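Local coordinates for protein pyruvate kinase 1 (Trypanosoma brucei brucei, PDB 4HYV) that catalyses the transfer of phosphate from phosphoenolpyruvate to ADP, giving pyruvate and ATP at the last step of glycolysis, at residues Ala211-Thr216 with Lys239-Gln244; Ile259-Gly264 with Cys281-Cys286; Cys26-Ser31 with Ser47-Asn52. All coordinates share one frame; numbering follows the deposited sequence.

Contact 1 (Ala211-Thr216 with Lys239-Gln244); sequences ASFIRT and KIENHQ. With MG (magnesium ion), chain C; PEP (phosphoenolpyruvate), chain E.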
loop_
_atom_site.group_PDB
_atom_site.type_symbol
_atom_site.label_atom_id
_atom_site.label_comp_id
_atom_site.label_asym_id
_atom_site.label_seq_id
_atom_site.Cartn_x
_atom_site.Cartn_y
_atom_site.Cartn_z
ATOM N N ALA A 211 -6.113 -26.778 -28.609
ATOM C CA ALA A 211 -5.134 -27.059 -29.671
ATOM C C ALA A 211 -3.829 -27.550 -29.053
ATOM O O ALA A 211 -3.152 -26.808 -28.355
ATOM C CB ALA A 211 -4.890 -25.813 -30.522
ATOM N N SER A 212 -3.517 -28.826 -29.261
ATOM C CA SER A 212 -2.395 -29.424 -28.594
ATOM C C SER A 212 -1.056 -28.876 -29.119
ATOM O O SER A 212 -0.915 -28.547 -30.316
ATOM C CB SER A 212 -2.456 -30.943 -28.706
ATOM O OG SER A 212 -3.662 -31.449 -28.164
ATOM N N PHE A 213 -0.085 -28.763 -28.211
ATOM C CA PHE A 213 1.318 -28.475 -28.574
ATOM C C PHE A 213 1.549 -27.164 -29.291
ATOM O O PHE A 213 2.523 -27.021 -30.024
ATOM C CB PHE A 213 1.950 -29.639 -29.358
ATOM C CG PHE A 213 1.979 -30.939 -28.586
ATOM C CD1 PHE A 213 2.873 -31.117 -27.531
ATOM C CD2 PHE A 213 1.039 -31.967 -28.862
ATOM C CE1 PHE A 213 2.843 -32.285 -26.754
ATOM C CE2 PHE A 213 1.023 -33.139 -28.098
ATOM C CZ PHE A 213 1.918 -33.290 -27.036
ATOM N N ILE A 214 0.713 -26.168 -29.036
ATOM C CA ILE A 214 0.941 -24.878 -29.674
ATOM C C ILE A 214 2.292 -24.304 -29.242
ATOM O O ILE A 214 2.614 -24.280 -28.052
ATOM C CB ILE A 214 -0.174 -23.879 -29.360
ATOM C CG1 ILE A 214 -1.473 -24.292 -30.067
ATOM C CG2 ILE A 214 0.261 -22.489 -29.768
ATOM C CD1 ILE A 214 -1.366 -24.326 -31.583
ATOM N N ARG A 215 3.096 -23.882 -30.210
ATOM C CA ARG A 215 4.461 -23.422 -29.928
ATOM C C ARG A 215 4.657 -21.954 -30.267
ATOM O O ARG A 215 5.569 -21.310 -29.734
ATOM C CB ARG A 215 5.479 -24.265 -30.688
ATOM C CG ARG A 215 5.745 -25.612 -30.043
ATOM C CD ARG A 215 6.982 -26.292 -30.625
ATOM N NE ARG A 215 6.696 -26.920 -31.905
ATOM C CZ ARG A 215 7.515 -26.894 -32.962
ATOM N NH1 ARG A 215 8.691 -26.278 -32.892
ATOM N NH2 ARG A 215 7.159 -27.489 -34.096
ATOM N N THR A 216 3.840 -21.434 -31.192
ATOM C CA THR A 216 4.019 -20.054 -31.707
ATOM C C THR A 216 2.651 -19.448 -32.049
ATOM O O THR A 216 1.685 -20.175 -32.270
ATOM C CB THR A 216 4.825 -20.061 -33.032
ATOM O OG1 THR A 216 4.076 -20.808 -33.998
ATOM C CG2 THR A 216 6.228 -20.719 -32.830
ATOM N N LYS A 239 -3.005 -25.011 -26.022
ATOM C CA LYS A 239 -2.490 -25.801 -24.919
ATOM C C LYS A 239 -0.973 -25.587 -24.833
ATOM O O LYS A 239 -0.268 -25.736 -25.828
ATOM C CB LYS A 239 -2.819 -27.275 -25.134
ATOM C CG LYS A 239 -4.298 -27.589 -25.006
ATOM C CD LYS A 239 -4.634 -28.940 -25.630
ATOM C CE LYS A 239 -3.865 -30.081 -24.965
ATOM N NZ LYS A 239 -4.368 -31.404 -25.471
ATOM N N ILE A 240 -0.490 -25.126 -23.673
ATOM C CA ILE A 240 0.957 -24.928 -23.481
ATOM C C ILE A 240 1.523 -26.160 -22.808
ATOM O O ILE A 240 1.093 -26.538 -21.709
ATOM C CB ILE A 240 1.236 -23.724 -22.580
ATOM C CG1 ILE A 240 0.546 -22.489 -23.149
ATOM C CG2 ILE A 240 2.732 -23.522 -22.421
ATOM C CD1 ILE A 240 1.047 -22.103 -24.527
ATOM N N GLU A 241 2.322 -26.896 -23.556
ATOM C CA GLU A 241 2.810 -28.160 -23.097
ATOM C C GLU A 241 4.175 -28.480 -23.651
ATOM O O GLU A 241 4.651 -29.600 -23.514
ATOM C CB GLU A 241 1.804 -29.300 -23.363
ATOM C CG GLU A 241 1.150 -29.290 -24.726
ATOM C CD GLU A 241 0.121 -30.392 -24.870
ATOM O OE1 GLU A 241 0.092 -31.322 -24.009
ATOM O OE2 GLU A 241 -0.649 -30.353 -25.860
ATOM N N ASN A 242 4.897 -27.443 -24.051
ATOM C CA ASN A 242 6.329 -27.588 -24.223
ATOM C C ASN A 242 7.101 -26.313 -23.972
ATOM O O ASN A 242 6.534 -25.237 -23.685
ATOM C CB ASN A 242 6.655 -28.118 -25.621
ATOM C CG ASN A 242 5.976 -27.317 -26.698
ATOM O OD1 ASN A 242 5.847 -26.102 -26.579
ATOM N ND2 ASN A 242 5.384 -28.003 -27.654
ATOM N N HIS A 243 8.409 -26.458 -24.044
ATOM C CA HIS A 243 9.341 -25.416 -23.701
ATOM C C HIS A 243 9.107 -24.142 -24.528
ATOM O O HIS A 243 9.127 -23.029 -24.000
ATOM C CB HIS A 243 10.751 -25.962 -23.914
ATOM C CG HIS A 243 11.813 -24.932 -23.801
ATOM N ND1 HIS A 243 12.297 -24.524 -22.607
ATOM C CD2 HIS A 243 12.394 -24.108 -24.767
ATOM C CE1 HIS A 243 13.176 -23.524 -22.802
ATOM N NE2 HIS A 243 13.239 -23.273 -24.124
ATOM N N GLN A 244 8.929 -24.308 -25.831
ATOM C CA GLN A 244 8.690 -23.201 -26.731
ATOM C C GLN A 244 7.371 -22.499 -26.448
ATOM O O GLN A 244 7.264 -21.270 -26.612
ATOM C CB GLN A 244 8.650 -23.723 -28.152
ATOM C CG GLN A 244 9.848 -23.383 -28.975
ATOM C CD GLN A 244 9.588 -23.618 -30.446
ATOM O OE1 GLN A 244 9.409 -24.757 -30.871
ATOM N NE2 GLN A 244 9.470 -22.530 -31.219
HETATM MG MG MG C . -0.776 -33.235 -23.841
HETATM C C1 PEP E . -1.798 -32.430 -21.123
HETATM O O1 PEP E . -0.774 -32.901 -21.706
HETATM O "O2'" PEP E . -1.712 -31.983 -19.948
HETATM C C2 PEP E . -3.151 -32.481 -21.811
HETATM C C3 PEP E . -4.341 -31.687 -21.227
HETATM O O2 PEP E . -3.205 -32.904 -23.101
HETATM P P PEP E . -3.274 -34.549 -23.492
HETATM O O1P PEP E . -4.409 -34.484 -24.559
HETATM O O2P PEP E . -1.878 -35.014 -23.576
HETATM O O3P PEP E . -3.995 -35.274 -22.294
HETATM O O HOH W 1 2.916 -26.140 -26.221
HETATM O O HOH W 2 -1.531 -32.787 -25.682
#

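Contact 2 (Ile259-Gly264 with Cys281-Cys286); sequences IMVARG and CIISKC. With PEP (phosphoenolpyruvate), chain E.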
loop_
_atom_site.group_PDB
_atom_site.type_symbol
_atom_site.label_atom_id
_atom_site.label_comp_id
_atom_site.label_asym_id
_atom_site.label_seq_id
_atom_site.Cartn_x
_atom_site.Cartn_y
_atom_site.Cartn_z
ATOM N N ILE A 259 -6.166 -20.118 -23.059
ATOM C CA ILE A 259 -5.000 -20.956 -22.866
ATOM C C ILE A 259 -5.362 -22.146 -21.951
ATOM O O ILE A 259 -6.113 -21.991 -20.955
ATOM C CB ILE A 259 -3.871 -20.158 -22.179
ATOM C CG1 ILE A 259 -3.364 -19.035 -23.092
ATOM C CG2 ILE A 259 -2.738 -21.097 -21.735
ATOM C CD1 ILE A 259 -2.743 -19.532 -24.392
ATOM N N MET A 260 -4.716 -23.285 -22.204
ATOM C CA MET A 260 -4.690 -24.368 -21.246
ATOM C C MET A 260 -3.284 -24.614 -20.779
ATOM O O MET A 260 -2.376 -24.774 -21.593
ATOM C CB MET A 260 -5.226 -25.647 -21.876
ATOM C CG MET A 260 -5.490 -26.737 -20.851
ATOM S SD MET A 260 -5.639 -28.352 -21.594
ATOM C CE MET A 260 -7.319 -28.240 -22.230
ATOM N N VAL A 261 -3.080 -24.636 -19.465
ATOM C CA VAL A 261 -1.809 -25.133 -18.929
ATOM C C VAL A 261 -1.845 -26.655 -18.928
ATOM O O VAL A 261 -2.490 -27.273 -18.064
ATOM C CB VAL A 261 -1.532 -24.656 -17.485
ATOM C CG1 VAL A 261 -0.093 -25.000 -17.107
ATOM C CG2 VAL A 261 -1.796 -23.154 -17.368
ATOM N N ALA A 262 -1.239 -27.253 -19.946
ATOM C CA ALA A 262 -1.449 -28.667 -20.218
ATOM C C ALA A 262 -0.363 -29.461 -19.494
ATOM O O ALA A 262 0.680 -29.775 -20.077
ATOM C CB ALA A 262 -1.401 -28.922 -21.729
ATOM N N ARG A 263 -0.564 -29.673 -18.191
ATOM C CA ARG A 263 0.537 -29.966 -17.292
ATOM C C ARG A 263 1.134 -31.359 -17.558
ATOM O O ARG A 263 2.259 -31.619 -17.193
ATOM C CB ARG A 263 0.095 -29.818 -15.820
ATOM C CG ARG A 263 -0.185 -28.349 -15.398
ATOM C CD ARG A 263 -0.438 -28.249 -13.899
ATOM N NE ARG A 263 -1.422 -29.234 -13.441
ATOM C CZ ARG A 263 -1.795 -29.365 -12.176
ATOM N NH1 ARG A 263 -1.328 -28.519 -11.269
ATOM N NH2 ARG A 263 -2.641 -30.339 -11.809
ATOM N N GLY A 264 0.360 -32.237 -18.208
ATOM C CA GLY A 264 0.785 -33.612 -18.462
ATOM C C GLY A 264 2.001 -33.666 -19.392
ATOM O O GLY A 264 3.117 -33.949 -18.947
ATOM N N CYS A 281 2.798 -18.274 -13.789
ATOM C CA CYS A 281 3.101 -17.228 -14.748
ATOM C C CYS A 281 2.001 -17.166 -15.839
ATOM O O CYS A 281 1.458 -16.114 -16.120
ATOM C CB CYS A 281 4.476 -17.500 -15.377
ATOM S SG CYS A 281 4.941 -16.334 -16.654
ATOM N N ILE A 282 1.636 -18.319 -16.384
ATOM C CA ILE A 282 0.668 -18.373 -17.465
ATOM C C ILE A 282 -0.712 -17.928 -17.015
ATOM O O ILE A 282 -1.341 -17.072 -17.653
ATOM C CB ILE A 282 0.624 -19.761 -18.093
ATOM C CG1 ILE A 282 1.959 -20.048 -18.819
ATOM C CG2 ILE A 282 -0.541 -19.905 -19.063
ATOM C CD1 ILE A 282 2.147 -21.531 -19.091
ATOM N N ILE A 283 -1.141 -18.403 -15.853
ATOM C CA ILE A 283 -2.456 -18.039 -15.374
ATOM C C ILE A 283 -2.566 -16.548 -15.166
ATOM O O ILE A 283 -3.556 -15.923 -15.579
ATOM C CB ILE A 283 -2.833 -18.786 -14.064
ATOM C CG1 ILE A 283 -3.081 -20.290 -14.357
ATOM C CG2 ILE A 283 -4.049 -18.128 -13.393
ATOM C CD1 ILE A 283 -3.309 -21.134 -13.099
ATOM N N SER A 284 -1.553 -15.959 -14.536
ATOM C CA SER A 284 -1.591 -14.530 -14.246
ATOM C C SER A 284 -1.536 -13.702 -15.533
ATOM O O SER A 284 -2.235 -12.663 -15.655
ATOM C CB SER A 284 -0.461 -14.120 -13.287
ATOM O OG SER A 284 -0.684 -14.629 -11.968
ATOM N N LYS A 285 -0.740 -14.147 -16.510
ATOM C CA LYS A 285 -0.670 -13.394 -17.786
ATOM C C LYS A 285 -2.048 -13.409 -18.458
ATOM O O LYS A 285 -2.420 -12.448 -19.112
ATOM C CB LYS A 285 0.379 -13.981 -18.728
ATOM C CG LYS A 285 1.831 -13.737 -18.295
ATOM C CD LYS A 285 2.797 -14.434 -19.239
ATOM C CE LYS A 285 4.216 -13.915 -19.051
ATOM N NZ LYS A 285 4.341 -12.499 -19.534
ATOM N N CYS A 286 -2.775 -14.537 -18.353
ATOM C CA CYS A 286 -4.118 -14.606 -18.918
ATOM C C CYS A 286 -5.093 -13.682 -18.176
ATOM O O CYS A 286 -5.989 -13.080 -18.794
ATOM C CB CYS A 286 -4.641 -16.053 -18.900
ATOM S SG CYS A 286 -3.814 -17.107 -20.117
HETATM C C1 PEP E . -1.798 -32.430 -21.123
HETATM O O1 PEP E . -0.774 -32.901 -21.706
HETATM O "O2'" PEP E . -1.712 -31.983 -19.948
HETATM C C2 PEP E . -3.151 -32.481 -21.811
HETATM C C3 PEP E . -4.341 -31.687 -21.227
HETATM O O2 PEP E . -3.205 -32.904 -23.101
HETATM P P PEP E . -3.274 -34.549 -23.492
HETATM O O1P PEP E . -4.409 -34.484 -24.559
HETATM O O2P PEP E . -1.878 -35.014 -23.576
HETATM O O3P PEP E . -3.995 -35.274 -22.294
#

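Contact 3 (Cys26-Ser31 with Ser47-Asn52); sequences CTIGPS and SVARMN. With K (potassium ion), chain D; PEP (phosphoenolpyruvate), chain E.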
loop_
_atom_site.group_PDB
_atom_site.type_symbol
_atom_site.label_atom_id
_atom_site.label_comp_id
_atom_site.label_asym_id
_atom_site.label_seq_id
_atom_site.Cartn_x
_atom_site.Cartn_y
_atom_site.Cartn_z
ATOM N N CYS A 26 -14.760 -31.544 -18.124
ATOM C CA CYS A 26 -14.608 -33.014 -17.998
ATOM C C CYS A 26 -14.333 -33.690 -19.351
ATOM O O CYS A 26 -15.075 -33.483 -20.313
ATOM C CB CYS A 26 -15.849 -33.643 -17.370
ATOM S SG CYS A 26 -16.379 -32.870 -15.825
ATOM N N THR A 27 -13.324 -34.557 -19.389
ATOM C CA THR A 27 -13.109 -35.412 -20.548
ATOM C C THR A 27 -14.065 -36.602 -20.592
ATOM O O THR A 27 -14.261 -37.281 -19.585
ATOM C CB THR A 27 -11.670 -35.930 -20.604
ATOM O OG1 THR A 27 -10.789 -34.833 -20.450
ATOM C CG2 THR A 27 -11.396 -36.623 -21.971
ATOM N N ILE A 28 -14.716 -36.791 -21.746
ATOM C CA ILE A 28 -15.669 -37.899 -21.957
ATOM C C ILE A 28 -14.976 -39.180 -22.432
ATOM O O ILE A 28 -14.052 -39.140 -23.255
ATOM C CB ILE A 28 -16.811 -37.515 -22.937
ATOM C CG1 ILE A 28 -17.363 -36.113 -22.600
ATOM C CG2 ILE A 28 -17.943 -38.553 -22.858
ATOM C CD1 ILE A 28 -17.824 -35.982 -21.162
ATOM N N GLY A 29 -15.352 -40.301 -21.829
ATOM C CA GLY A 29 -14.898 -41.617 -22.276
ATOM C C GLY A 29 -15.959 -42.662 -21.990
ATOM O O GLY A 29 -17.130 -42.327 -21.851
ATOM N N PRO A 30 -15.551 -43.940 -21.866
ATOM C CA PRO A 30 -16.533 -45.026 -21.646
ATOM C C PRO A 30 -17.319 -44.878 -20.328
ATOM O O PRO A 30 -18.515 -45.127 -20.301
ATOM C CB PRO A 30 -15.658 -46.307 -21.616
ATOM C CG PRO A 30 -14.234 -45.847 -21.793
ATOM C CD PRO A 30 -14.274 -44.456 -22.371
ATOM N N SER A 31 -16.666 -44.380 -19.279
ATOM C CA SER A 31 -17.355 -44.082 -18.015
ATOM C C SER A 31 -18.508 -43.088 -18.190
ATOM O O SER A 31 -19.432 -43.058 -17.385
ATOM C CB SER A 31 -16.369 -43.532 -16.981
ATOM O OG SER A 31 -15.489 -44.540 -16.518
ATOM N N SER A 47 -19.247 -28.164 -16.793
ATOM C CA SER A 47 -19.681 -27.031 -17.658
ATOM C C SER A 47 -19.275 -27.186 -19.095
ATOM O O SER A 47 -19.893 -26.569 -19.991
ATOM C CB SER A 47 -19.166 -25.675 -17.129
ATOM O OG SER A 47 -19.883 -25.321 -15.947
ATOM N N VAL A 48 -18.202 -27.947 -19.324
ATOM C CA VAL A 48 -17.680 -28.180 -20.680
ATOM C C VAL A 48 -17.298 -29.632 -20.826
ATOM O O VAL A 48 -16.631 -30.192 -19.956
ATOM C CB VAL A 48 -16.439 -27.300 -20.978
ATOM C CG1 VAL A 48 -15.850 -27.629 -22.344
ATOM C CG2 VAL A 48 -16.793 -25.819 -20.877
ATOM N N ALA A 49 -17.726 -30.242 -21.929
ATOM C CA ALA A 49 -17.372 -31.610 -22.237
ATOM C C ALA A 49 -16.220 -31.602 -23.218
ATOM O O ALA A 49 -16.273 -30.940 -24.268
ATOM C CB ALA A 49 -18.583 -32.351 -22.842
ATOM N N ARG A 50 -15.157 -32.286 -22.875
ATOM C CA ARG A 50 -13.968 -32.318 -23.760
ATOM C C ARG A 50 -13.888 -33.643 -24.493
ATOM O O ARG A 50 -14.029 -34.719 -23.878
ATOM C CB ARG A 50 -12.695 -32.083 -22.945
ATOM C CG ARG A 50 -11.413 -32.557 -23.584
ATOM C CD ARG A 50 -10.260 -32.424 -22.586
ATOM N NE ARG A 50 -8.962 -32.696 -23.193
ATOM C CZ ARG A 50 -8.214 -33.783 -22.947
ATOM N NH1 ARG A 50 -8.597 -34.674 -22.037
ATOM N NH2 ARG A 50 -7.033 -33.931 -23.565
ATOM N N MET A 51 -13.772 -33.577 -25.813
ATOM C CA MET A 51 -13.511 -34.782 -26.591
ATOM C C MET A 51 -12.047 -34.845 -26.955
ATOM O O MET A 51 -11.517 -33.953 -27.609
ATOM C CB MET A 51 -14.359 -34.806 -27.865
ATOM C CG MET A 51 -15.827 -34.572 -27.620
ATOM S SD MET A 51 -16.748 -34.353 -29.165
ATOM C CE MET A 51 -15.968 -32.881 -29.844
ATOM N N ASN A 52 -11.418 -35.944 -26.609
ATOM C CA ASN A 52 -10.003 -36.065 -26.812
ATOM C C ASN A 52 -9.697 -36.841 -28.083
ATOM O O ASN A 52 -9.805 -38.066 -28.124
ATOM C CB ASN A 52 -9.358 -36.739 -25.622
ATOM C CG ASN A 52 -7.867 -36.872 -25.792
ATOM O OD1 ASN A 52 -7.273 -36.288 -26.710
ATOM N ND2 ASN A 52 -7.252 -37.648 -24.930
HETATM K K K D . -5.249 -34.634 -27.195
HETATM C C1 PEP E . -1.798 -32.430 -21.123
HETATM O O1 PEP E . -0.774 -32.901 -21.706
HETATM O "O2'" PEP E . -1.712 -31.983 -19.948
HETATM C C2 PEP E . -3.151 -32.481 -21.811
HETATM C C3 PEP E . -4.341 -31.687 -21.227
HETATM O O2 PEP E . -3.205 -32.904 -23.101
HETATM P P PEP E . -3.274 -34.549 -23.492
HETATM O O1P PEP E . -4.409 -34.484 -24.559
HETATM O O2P PEP E . -1.878 -35.014 -23.576
HETATM O O3P PEP E . -3.995 -35.274 -22.294
HETATM O O HOH W 3 -13.219 -38.101 -25.677
HETATM O O HOH W 4 -2.501 -34.505 -27.852
#

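Contact 1 (Ala211-Thr216 with Lys239-Gln244)
One face of the Phe213 ring is stacked by the carboxylate of Glu241, the two planes 8° apart, with OE2 over the ring centre; Asn242 ND2 lies near the ring plane, at the edge. The contact sits at the C-terminal ends of two neighbouring strands of the TIM barrel, 208-211 and 235-240, where the active site of pyruvate kinase lies. A type II turn from Ala211 to Ile214 presents Phe213 N to Glu241 OE2 at 2.9 Å, on the anti side of the carboxylate and 16° out of its plane. Glu241 OE2 also accepts from a water that binds the magnesium ion, while Glu241 OE1 binds the metal directly at 2.1 Å; Asp265 and phosphoenolpyruvate are further ligands. The Glu241 chain gets there with CG wedged between its backbone N and carbonyl carbon (chi1 44°), extended beyond.

Lys239 bends at chi3, and its NZ reaches Ser212 OG at 2.8 Å and phosphoenolpyruvate O2 at 3.0 Å, with a salt bridge to Asp84 besides. Ser212 OG is also hydrogen-bonded to Thr85 O. Farther along, Asn242 caps the following helix through Gly245 N, while its amide packs on the aliphatic part of Arg215. Between the segments, a water accepts from Glu241 N at 2.8 Å and lies 2.6 Å from Ile214 O and near Lys239 O.

Contact 2 (Ile259-Gly264 with Cys281-Cys286)
Ile259 and Val261 meet Ile282, Ile283 and Cys286 without a single hydrogen bond between the segments, although the far side of the same short strand borders the substrate. The contact is wholly apolar and buried. Ile282 CG2 is shared: it touches Ile259 CG2 at 3.7 Å and Val261 CG2 at 3.9 Å, and so bridges two residues that point the same way from alternate positions of the strand. The side chains of Ile259 and Ile282 cross at about a right angle, methyl against methyl. One helical turn on, the thiol of Cys286 lies against the other branch of Ile259, SG to CG1 3.6 Å; SG stands beside its backbone N (chi1 -72°), which swings it toward the strand. Ile283 adds a looser contact, its CG1 4.3 Å from Val261 CG2.

These residues pack strand 258-262 against helix 275-289, the layer of helix outside strand that builds a TIM barrel. The segments run antiparallel, their axes at 171° and 9.3 Å apart at closest approach. Ile253 of helix 249-255 touches both Ile259 and Cys286.

Met260 points away from the helix, into the barrel, and its SD lies 3.6 Å from C3 of phosphoenolpyruvate. Ala262, the centre of an inverse gamma turn, ends the strand and stands at the N-cap of helix 263-269. At the start of that helix the backbone N of Gly264 is directed at a carboxylate oxygen of the ligand, one whose place is less sure in the model. Arg263 NH2 forms a salt bridge with Asp316, while the carbonyl O of Arg263 accepts a hydrogen bond from Arg311 of the second subunit.

Contact 3 (Cys26-Ser31 with Ser47-Asn52)
Cys26 pairs with Ala49 and Thr27 with Arg50 in parallel register, joined by Cys26 N to Val48 O, Arg50 N to Cys26 O and Ile28 N to Arg50 O. These are the first two strands of the TIM barrel, linked through helix 35-44 as a beta-alpha-beta unit. On the sheet face they share, Thr27 and Arg50 lie side by side, pointing the same way. Arg50 NH1 donates to Thr27 OG1 at 2.7 Å, the oxygen 1° from the guanidinium plane, and OG1 is also hydrogen-bonded to Leu330 O. The Arg50 chain leaves with CG anti to its backbone N (chi1 159°) and stays extended to NE, which carries the guanidinium to the ligand. Arg50 NH2 comes within 2.9 Å of phosphoenolpyruvate O1P, while NE forms a salt bridge with Asp84; partners at NH1, NE and NH2 would restrict the rotation of the group.

Asn52 CB covers one guanidinium face near the rim. On the face of Cys26 and Ala49, Ala49 CB meets Ile28 CG1 at 4.0 Å. Beyond the last direct bond, a water bridges Ile28 O and Asn52 N. Asn52 OD1 binds the potassium ion at 2.7 Å, and phosphoenolpyruvate O1P binds the same ion at 2.8 Å.

In the fold
All three contacts belong to one eight-stranded barrel and touch the same phosphoenolpyruvate. Contacts 1 and 2 are neighbours, their centres 11 Å apart: strands 235-240 and 258-262 pair through Ile240 N to Met260 O at 2.8 Å and Ile240 O to Ala262 N at 3.0 Å, both probable hydrogen bonds. Contact 3 lies across the barrel, about 21 Å from contact 1 and 20 Å from contact 2, centre to centre. Contacts 1 and 3 meet beside the ligand's phosphate, where Lys239 NZ and Arg50 NH2 come within 4.1 Å around the anion, and they supply magnesium and potassium ligands respectively. Contact 2 borders the ligand's carboxylate end.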